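Local coordinates for protein LC-Est1C (Uncultured organism, PDB 3WYD) that probably hydrolyses carboxylic esters, serving as the C-terminal esterase domain of a metagenome-derived enzyme with the alpha/beta hydrolase fold, at residues I41-M46 with Y121-I126; I72-K77 with M94-E99. One frame throughout, in Å; residues are numbered along the deposited sequence.

Interaction 1. Residues I41-M46 with Y121-I126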
# COMPACT_ATOMS: atom_id res chain seq x y z
N ILE A 41 -11.45 9.79 -11.22
CA ILE A 41 -11.38 8.70 -10.27
C ILE A 41 -10.23 9.08 -9.32
O ILE A 41 -9.12 9.34 -9.79
CB ILE A 41 -11.04 7.37 -10.99
CG1 ILE A 41 -12.10 7.06 -12.08
CG2 ILE A 41 -10.85 6.26 -9.96
CD1 ILE A 41 -13.55 7.04 -11.57
N ALA A 42 -10.51 9.15 -8.01
CA ALA A 42 -9.53 9.53 -7.02
C ALA A 42 -9.32 8.35 -6.09
O ALA A 42 -10.28 7.84 -5.49
CB ALA A 42 -10.06 10.75 -6.23
N LEU A 43 -8.08 7.85 -6.00
CA LEU A 43 -7.72 6.64 -5.24
C LEU A 43 -7.01 7.00 -3.95
O LEU A 43 -5.99 7.69 -3.96
CB LEU A 43 -6.78 5.76 -6.08
CG LEU A 43 -7.32 5.32 -7.44
CD1 LEU A 43 -6.31 4.46 -8.20
CD2 LEU A 43 -8.71 4.61 -7.38
N HIS A 44 -7.61 6.60 -2.82
CA HIS A 44 -7.06 6.83 -1.49
C HIS A 44 -5.78 6.09 -1.16
O HIS A 44 -5.38 5.14 -1.83
CB HIS A 44 -8.14 6.53 -0.40
CG HIS A 44 -8.50 5.10 -0.29
ND1 HIS A 44 -7.66 4.17 0.29
CD2 HIS A 44 -9.58 4.41 -0.72
CE1 HIS A 44 -8.19 2.96 0.16
NE2 HIS A 44 -9.36 3.08 -0.44
N GLY A 45 -5.16 6.54 -0.07
CA GLY A 45 -3.97 5.88 0.46
C GLY A 45 -4.23 4.61 1.25
O GLY A 45 -5.36 4.10 1.31
N MET A 46 -3.17 4.06 1.83
CA MET A 46 -3.26 2.77 2.48
C MET A 46 -4.14 2.83 3.73
O MET A 46 -4.85 1.85 4.05
CB MET A 46 -1.84 2.31 2.85
CG MET A 46 -1.69 0.83 2.93
SD MET A 46 0.00 0.46 3.36
CE MET A 46 0.62 2.06 3.84
N TYR A 121 0.38 4.58 -6.72
CA TYR A 121 0.71 3.29 -7.35
C TYR A 121 -0.45 2.77 -8.17
O TYR A 121 -0.27 2.37 -9.32
CB TYR A 121 1.07 2.27 -6.26
CG TYR A 121 2.53 2.32 -5.78
CD1 TYR A 121 2.91 3.16 -4.76
CD2 TYR A 121 3.51 1.53 -6.38
CE1 TYR A 121 4.24 3.23 -4.33
CE2 TYR A 121 4.85 1.62 -5.98
CZ TYR A 121 5.21 2.51 -4.98
OH TYR A 121 6.49 2.65 -4.55
N GLY A 122 -1.66 2.88 -7.62
CA GLY A 122 -2.83 2.42 -8.34
C GLY A 122 -3.11 3.19 -9.61
O GLY A 122 -3.54 2.63 -10.61
N THR A 123 -2.91 4.51 -9.56
CA THR A 123 -3.12 5.32 -10.76
C THR A 123 -2.27 4.79 -11.92
O THR A 123 -2.76 4.64 -13.04
CB THR A 123 -2.78 6.80 -10.50
OG1 THR A 123 -3.72 7.34 -9.56
CG2 THR A 123 -2.87 7.67 -11.74
N TRP A 124 -0.99 4.58 -11.67
CA TRP A 124 -0.15 4.05 -12.74
C TRP A 124 -0.49 2.61 -13.12
O TRP A 124 -0.52 2.30 -14.32
CB TRP A 124 1.33 4.12 -12.35
CG TRP A 124 2.03 5.39 -12.84
CD1 TRP A 124 1.93 5.94 -14.09
CD2 TRP A 124 2.93 6.24 -12.10
NE1 TRP A 124 2.72 7.06 -14.17
CE2 TRP A 124 3.42 7.22 -13.00
CE3 TRP A 124 3.45 6.18 -10.80
CZ2 TRP A 124 4.41 8.16 -12.62
CZ3 TRP A 124 4.39 7.15 -10.39
CH2 TRP A 124 4.83 8.15 -11.31
N SER A 125 -0.66 1.74 -12.13
CA SER A 125 -0.84 0.32 -12.50
C SER A 125 -2.15 0.07 -13.22
O SER A 125 -2.21 -0.72 -14.19
CB SER A 125 -0.67 -0.60 -11.30
OG SER A 125 -1.64 -0.35 -10.33
N ILE A 126 -3.22 0.73 -12.78
CA ILE A 126 -4.50 0.56 -13.47
C ILE A 126 -4.46 1.09 -14.88
O ILE A 126 -4.97 0.49 -15.80
CB ILE A 126 -5.64 1.15 -12.64
CG1 ILE A 126 -5.75 0.37 -11.33
CG2 ILE A 126 -6.96 1.26 -13.46
CD1 ILE A 126 -6.75 1.12 -10.36
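Leu43, the last residue of strand 37-43, lays one methyl, CD1, against the helix that carries Gly122, Thr123 and Ile126, and the whole contact turns on that branch. The first group of contacts is to backbone. Leu43 CD1 rests 3.7 Å from Gly122 C and equally 3.7 Å from Thr123 N, so the methyl lies on the peptide link between the two residues. Glycine suits this place because a side chain at Gly122 would start toward the strand, into the volume that CD1 occupies; the CA atoms of Leu43 and Gly122 are 7.2 Å apart.

The second group is side chain to side chain. Ile126, one helical turn after Gly122, brings its terminal methyl to the same branch, with 4.0 Å between Ile126 CD1 and Leu43 CD1. Its CG1 branch leaves anti to its own carbonyl carbon (chi1 -63°), and an extended chi2 of 170° carries CD1 out to the leucine. Thr123 flanks the methyl, its OG1 4.1 Å from Leu43 CD1. That hydroxyl is hydrogen-bonded to Gly119 O in the preceding turn, which lets a polar residue sit in an apolar setting.

At the strand end, Leu43 O is hydrogen-bonded to Tyr53 OH. The Leu43 side chain also touches the GxSxG turn of Gly115, Ser117 and Gly119, probably the nucleophile elbow of this esterase. Strand 37-43 and helix 118-129 are thus joined here by dispersion and close fit, in a buried layer beside the presumed nucleophile elbow.

Interaction 2. Residues I72-K77 with M94-E99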
# COMPACT_ATOMS: atom_id res chain seq x y z
N ILE A 72 -17.53 15.31 -12.14
CA ILE A 72 -18.04 14.24 -11.30
C ILE A 72 -16.81 13.51 -10.75
O ILE A 72 -15.82 13.40 -11.48
CB ILE A 72 -18.91 13.26 -12.10
CG1 ILE A 72 -20.20 14.00 -12.49
CG2 ILE A 72 -19.24 12.04 -11.31
CD1 ILE A 72 -21.09 13.23 -13.44
N VAL A 73 -16.78 13.21 -9.44
CA VAL A 73 -15.64 12.48 -8.83
C VAL A 73 -16.16 11.16 -8.28
O VAL A 73 -17.18 11.13 -7.58
CB VAL A 73 -15.01 13.27 -7.66
CG1 VAL A 73 -13.78 12.51 -7.10
CG2 VAL A 73 -14.61 14.69 -8.11
N ALA A 74 -15.48 10.06 -8.58
CA ALA A 74 -15.75 8.79 -7.91
C ALA A 74 -14.55 8.34 -7.11
O ALA A 74 -13.41 8.34 -7.62
CB ALA A 74 -16.16 7.68 -8.94
N CYS A 75 -14.81 7.92 -5.89
CA CYS A 75 -13.74 7.48 -4.97
C CYS A 75 -13.98 6.04 -4.58
O CYS A 75 -14.82 5.77 -3.69
CB CYS A 75 -13.79 8.36 -3.73
SG CYS A 75 -13.46 10.09 -4.11
N PRO A 76 -13.38 5.08 -5.30
CA PRO A 76 -13.54 3.66 -4.95
C PRO A 76 -12.93 3.30 -3.57
O PRO A 76 -11.99 3.95 -3.08
CB PRO A 76 -12.76 2.91 -6.02
CG PRO A 76 -12.49 3.89 -7.08
CD PRO A 76 -12.55 5.28 -6.51
N LYS A 77 -13.46 2.25 -2.96
CA LYS A 77 -12.83 1.69 -1.79
C LYS A 77 -11.64 0.83 -2.18
O LYS A 77 -11.75 -0.01 -3.07
CB LYS A 77 -13.81 0.89 -0.96
CG LYS A 77 -13.18 0.37 0.34
CD LYS A 77 -14.17 -0.38 1.22
CE LYS A 77 -13.44 -1.06 2.38
NZ LYS A 77 -12.85 -0.10 3.36
N MET A 94 -12.38 -0.58 -12.17
CA MET A 94 -12.94 -0.48 -13.50
C MET A 94 -14.44 -0.65 -13.49
O MET A 94 -15.15 -0.03 -14.27
CB MET A 94 -12.26 -1.45 -14.47
CG MET A 94 -10.72 -1.23 -14.61
SD MET A 94 -10.21 0.49 -14.95
CE MET A 94 -10.94 0.75 -16.54
N ASP A 95 -14.92 -1.45 -12.56
CA ASP A 95 -16.35 -1.67 -12.42
C ASP A 95 -17.06 -0.42 -11.90
O ASP A 95 -18.18 -0.10 -12.33
CB ASP A 95 -16.63 -2.84 -11.49
CG ASP A 95 -16.37 -4.19 -12.14
OD1 ASP A 95 -16.14 -4.26 -13.37
OD2 ASP A 95 -16.39 -5.19 -11.40
N VAL A 96 -16.42 0.31 -10.99
CA VAL A 96 -16.93 1.61 -10.57
C VAL A 96 -17.03 2.58 -11.73
O VAL A 96 -18.07 3.21 -11.95
CB VAL A 96 -16.05 2.23 -9.46
CG1 VAL A 96 -16.45 3.69 -9.20
CG2 VAL A 96 -16.11 1.38 -8.22
N ILE A 97 -15.99 2.62 -12.58
CA ILE A 97 -16.03 3.48 -13.75
C ILE A 97 -17.23 3.12 -14.64
O ILE A 97 -17.92 4.01 -15.13
CB ILE A 97 -14.68 3.48 -14.56
CG1 ILE A 97 -13.55 4.14 -13.73
CG2 ILE A 97 -14.84 4.19 -15.92
CD1 ILE A 97 -12.11 3.79 -14.23
N ALA A 98 -17.42 1.81 -14.88
CA ALA A 98 -18.44 1.38 -15.82
C ALA A 98 -19.82 1.71 -15.25
O ALA A 98 -20.67 2.22 -15.98
CB ALA A 98 -18.31 -0.11 -16.14
N GLU A 99 -19.99 1.53 -13.95
CA GLU A 99 -21.29 1.88 -13.35
C GLU A 99 -21.56 3.39 -13.45
O GLU A 99 -22.66 3.83 -13.77
CB GLU A 99 -21.35 1.43 -11.91
CG GLU A 99 -22.71 1.65 -11.29
CD GLU A 99 -22.78 1.01 -9.93
OE1 GLU A 99 -23.04 -0.20 -9.86
OE2 GLU A 99 -22.53 1.71 -8.93
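Val96 faces strand 72-76 with both of its methyls. CG1 meets the methyl of Ala74, with 4.0 Å between Val96 CG1 and Ala74 CB. CG2 lies by the proline ring, Val96 CG2 being 4.3 Å from Pro76 CB. The fork is set by chi1 of 171°, which places CG1 anti to the backbone N and CG2 anti to the carbonyl carbon.

Ala74 and Pro76, two apart on the strand, present their CB atoms to the same face, while Cys75 between them turns to the other. Small, compact groups suit this place: the CA atoms of Pro76 and Val96 are 6.9 Å apart, and a short beta-branched valine spans that distance with its two methyls.

Further out, Ala74 is held by backbone hydrogen bonds to Val40 and Ala42 of strand 37-43. Val96 also touches Tyr23, whose hydroxyl is hydrogen-bonded to Glu99 OE2. Helix 88-103 is the connection of a beta-alpha-beta crossover from strand 72-76 to strand 110-116, as in the alpha/beta hydrolase fold, and this contact packs it back on its first strand. It lies over strands 23-26, 72-76 and 37-43 on one sheet face, whereas Val73 and Cys75 meet helix 57-69 on the other.

In the fold
The centres of interactions 1 and 2 are about 12 Å apart, and both contacts pack against one mixed sheet, in which strands 37-43 and 72-76 are parallel neighbours, joined by a probable hydrogen bond from Ala42 N to Ala74 O. Along the chain, interaction 2 is nested inside the loop that interaction 1 closes. Helices 118-129 and 88-103 lie side by side on the same sheet face: Ile126 touches Val93 and Met94, while Ile41 reaches Ile97. Interaction 1 is nearer the chain's centre and the presumed nucleophile elbow; interaction 2 lies toward the 23-26 edge. Together they show sheet and helices packing as the layers of an alpha/beta hydrolase.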